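Local coordinates for protein tRNA-splicing ligase RtcB (Thermus thermophilus, PDB 2EPG) that probably joins broken RNA ends, using GTP and manganese to ligate a 3'-phosphate or 2',3'-cyclic phosphate end to a 5'-hydroxyl end, at residues 36-40 against 41-45. Sequence-based numbering, arbitrary orientation.
Sequences FFASK and EILKD
L43 folds back over the residues that lead into its own helix and meets F36 near the end of strand 34-37. Its CD2 methyl lies in the plane of the F36 ring, at the edge, 3.7 Å from CE2, and the two side chains cross at about a right angle. F36 has chi1 65°, which sets CG between its backbone N and carbonyl carbon and swings the ring to the helix side of the strand; F14 meets the same ring edge-to-face. L43 N donates to S39 O over 2.9 Å with an N-H...O angle of 161°, an i to i+4 bond where the chain turns into helix 40-48.

Packing is tightest on the buried side, around I42. I42 CG2 touches A38 CB at 3.8 Å. I42 CG1 comes alongside S39 CB at 3.6 Å. CG1 sits beside the I42 backbone N (chi1 -67°), and the extended second torsion carries I42 CD1 on to 3.7 Å from S39 OG. That hydroxyl also makes a weak hydrogen bond to E465 of helix 462-470, and A466 packs on both S39 and I42. Replacing I42 by alanine would probably leave the A38 methyl without its partner and open a gap beside S39 and A466. The I42 side chain also touches R414 and lies about 9 Å from G413, predicted to bind GMP.

The solvent side is looser. E41 OE1 curls back to 3.5 Å from K40 C, and the end of K44 leads away. The bent K40 chain takes NZ to a hydrogen bond with Y22 OH, passing 4.3 Å from L43 CD1. The strand-to-helix turn thus relies on apolar contacts on its inner side and the L43 N to S39 O bond, while its charged groups stay at the surface.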
ATOM      1  N   PHE A  36      11.954   4.362  15.271  1.00 33.51           N
ATOM      2  CA  PHE A  36      12.154   4.174  13.836  1.00 33.53           C
ATOM      3  C   PHE A  36      13.144   3.048  13.560  1.00 34.00           C
ATOM      4  O   PHE A  36      14.034   2.771  14.367  1.00 34.13           O
ATOM      5  CB  PHE A  36      12.603   5.471  13.130  1.00 34.32           C
ATOM      6  CG  PHE A  36      13.955   5.984  13.552  1.00 36.31           C
ATOM      7  CD1 PHE A  36      14.088   6.797  14.675  1.00 35.92           C
ATOM      8  CD2 PHE A  36      15.091   5.677  12.809  1.00 36.33           C
ATOM      9  CE1 PHE A  36      15.333   7.301  15.054  1.00 38.52           C
ATOM     10  CE2 PHE A  36      16.346   6.172  13.177  1.00 38.17           C
ATOM     11  CZ  PHE A  36      16.469   6.990  14.304  1.00 38.16           C
ATOM     12  N   PHE A  37      12.961   2.376  12.430  1.00 33.79           N
ATOM     13  CA  PHE A  37      13.826   1.271  12.059  1.00 34.71           C
ATOM     14  C   PHE A  37      14.796   1.726  10.975  1.00 36.28           C
ATOM     15  O   PHE A  37      14.400   2.380  10.009  1.00 35.80           O
ATOM     16  CB  PHE A  37      12.978   0.080  11.576  1.00 32.77           C
ATOM     17  CG  PHE A  37      11.877  -0.311  12.533  1.00 30.27           C
ATOM     18  CD1 PHE A  37      10.604   0.243  12.422  1.00 30.08           C
ATOM     19  CD2 PHE A  37      12.125  -1.197  13.573  1.00 29.88           C
ATOM     20  CE1 PHE A  37       9.599  -0.079  13.334  1.00 28.41           C
ATOM     21  CE2 PHE A  37      11.132  -1.528  14.494  1.00 30.45           C
ATOM     22  CZ  PHE A  37       9.865  -0.969  14.377  1.00 28.28           C
ATOM     23  N   ALA A  38      16.074   1.392  11.130  1.00 39.20           N
ATOM     24  CA  ALA A  38      17.050   1.805  10.133  1.00 42.41           C
ATOM     25  C   ALA A  38      18.369   1.049  10.199  1.00 44.53           C
ATOM     26  O   ALA A  38      18.630   0.302  11.136  1.00 44.13           O
ATOM     27  CB  ALA A  38      17.306   3.294  10.261  1.00 44.10           C
ATOM     28  N   SER A  39      19.196   1.259   9.179  1.00 48.66           N
ATOM     29  CA  SER A  39      20.507   0.614   9.070  1.00 51.00           C
ATOM     30  C   SER A  39      21.569   1.577   9.543  1.00 51.99           C
ATOM     31  O   SER A  39      21.301   2.766   9.723  1.00 50.13           O
ATOM     32  CB  SER A  39      20.824   0.264   7.609  1.00 49.94           C
ATOM     33  OG  SER A  39      20.095  -0.860   7.139  1.00 57.84           O
ATOM     34  N   LYS A  40      22.783   1.066   9.735  1.00 54.83           N
ATOM     35  CA  LYS A  40      23.883   1.930  10.126  1.00 56.73           C
ATOM     36  C   LYS A  40      24.085   2.840   8.929  1.00 56.21           C
ATOM     37  O   LYS A  40      24.448   4.006   9.065  1.00 55.96           O
ATOM     38  CB  LYS A  40      25.155   1.121  10.401  1.00 59.26           C
ATOM     39  CG  LYS A  40      25.169   0.489  11.787  1.00 62.88           C
ATOM     40  CD  LYS A  40      24.894   1.561  12.843  1.00 64.19           C
ATOM     41  CE  LYS A  40      24.707   0.981  14.231  1.00 64.79           C
ATOM     42  NZ  LYS A  40      24.174   2.021  15.157  1.00 64.61           N
ATOM     43  N   GLU A  41      23.808   2.289   7.752  1.00 56.29           N
ATOM     44  CA  GLU A  41      23.942   3.017   6.504  1.00 57.13           C
ATOM     45  C   GLU A  41      22.785   3.982   6.272  1.00 55.76           C
ATOM     46  O   GLU A  41      22.984   5.092   5.785  1.00 55.15           O
ATOM     47  CB  GLU A  41      24.044   2.032   5.341  1.00 60.25           C
ATOM     48  CG  GLU A  41      25.261   1.122   5.420  1.00 64.84           C
ATOM     49  CD  GLU A  41      26.560   1.886   5.687  1.00 67.55           C
ATOM     50  OE1 GLU A  41      26.814   2.252   6.858  1.00 68.41           O
ATOM     51  OE2 GLU A  41      27.324   2.129   4.725  1.00 70.04           O
ATOM     52  N   ILE A  42      21.575   3.557   6.619  1.00 55.41           N
ATOM     53  CA  ILE A  42      20.407   4.413   6.448  1.00 53.93           C
ATOM     54  C   ILE A  42      20.506   5.632   7.364  1.00 53.56           C
ATOM     55  O   ILE A  42      20.144   6.740   6.973  1.00 52.81           O
ATOM     56  CB  ILE A  42      19.099   3.640   6.744  1.00 54.04           C
ATOM     57  CG1 ILE A  42      18.897   2.557   5.678  1.00 54.05           C
ATOM     58  CG2 ILE A  42      17.915   4.595   6.774  1.00 51.82           C
ATOM     59  CD1 ILE A  42      17.720   1.653   5.918  1.00 53.98           C
ATOM     60  N   LEU A  43      21.002   5.424   8.578  1.00 53.59           N
ATOM     61  CA  LEU A  43      21.154   6.518   9.527  1.00 55.45           C
ATOM     62  C   LEU A  43      22.045   7.591   8.939  1.00 57.01           C
ATOM     63  O   LEU A  43      21.848   8.774   9.188  1.00 57.45           O
ATOM     64  CB  LEU A  43      21.784   6.021  10.823  1.00 55.26           C
ATOM     65  CG  LEU A  43      20.860   5.414  11.864  1.00 55.28           C
ATOM     66  CD1 LEU A  43      21.699   4.854  13.001  1.00 57.12           C
ATOM     67  CD2 LEU A  43      19.896   6.478  12.363  1.00 55.03           C
ATOM     68  N   LYS A  44      23.036   7.162   8.162  1.00 59.56           N
ATOM     69  CA  LYS A  44      23.971   8.088   7.535  1.00 61.23           C
ATOM     70  C   LYS A  44      23.206   8.934   6.533  1.00 61.09           C
ATOM     71  O   LYS A  44      23.492  10.114   6.347  1.00 60.76           O
ATOM     72  CB  LYS A  44      25.089   7.314   6.823  1.00 62.99           C
ATOM     73  CG  LYS A  44      26.321   8.154   6.497  1.00 66.22           C
ATOM     74  CD  LYS A  44      27.390   7.335   5.776  1.00 67.89           C
ATOM     75  CE  LYS A  44      28.707   8.115   5.622  1.00 70.24           C
ATOM     76  NZ  LYS A  44      28.612   9.353   4.781  1.00 70.23           N
ATOM     77  N   ASP A  45      22.218   8.317   5.902  1.00 61.40           N
ATOM     78  CA  ASP A  45      21.405   8.997   4.911  1.00 63.23           C
ATOM     79  C   ASP A  45      20.526  10.066   5.569  1.00 63.48           C
ATOM     80  O   ASP A  45      20.399  11.182   5.062  1.00 63.28           O
ATOM     81  CB  ASP A  45      20.537   7.973   4.183  1.00 65.94           C
ATOM     82  CG  ASP A  45      20.134   8.431   2.801  1.00 67.67           C
ATOM     83  OD1 ASP A  45      19.568   9.541   2.680  1.00 69.03           O
ATOM     84  OD2 ASP A  45      20.384   7.677   1.838  1.00 69.28           O
TER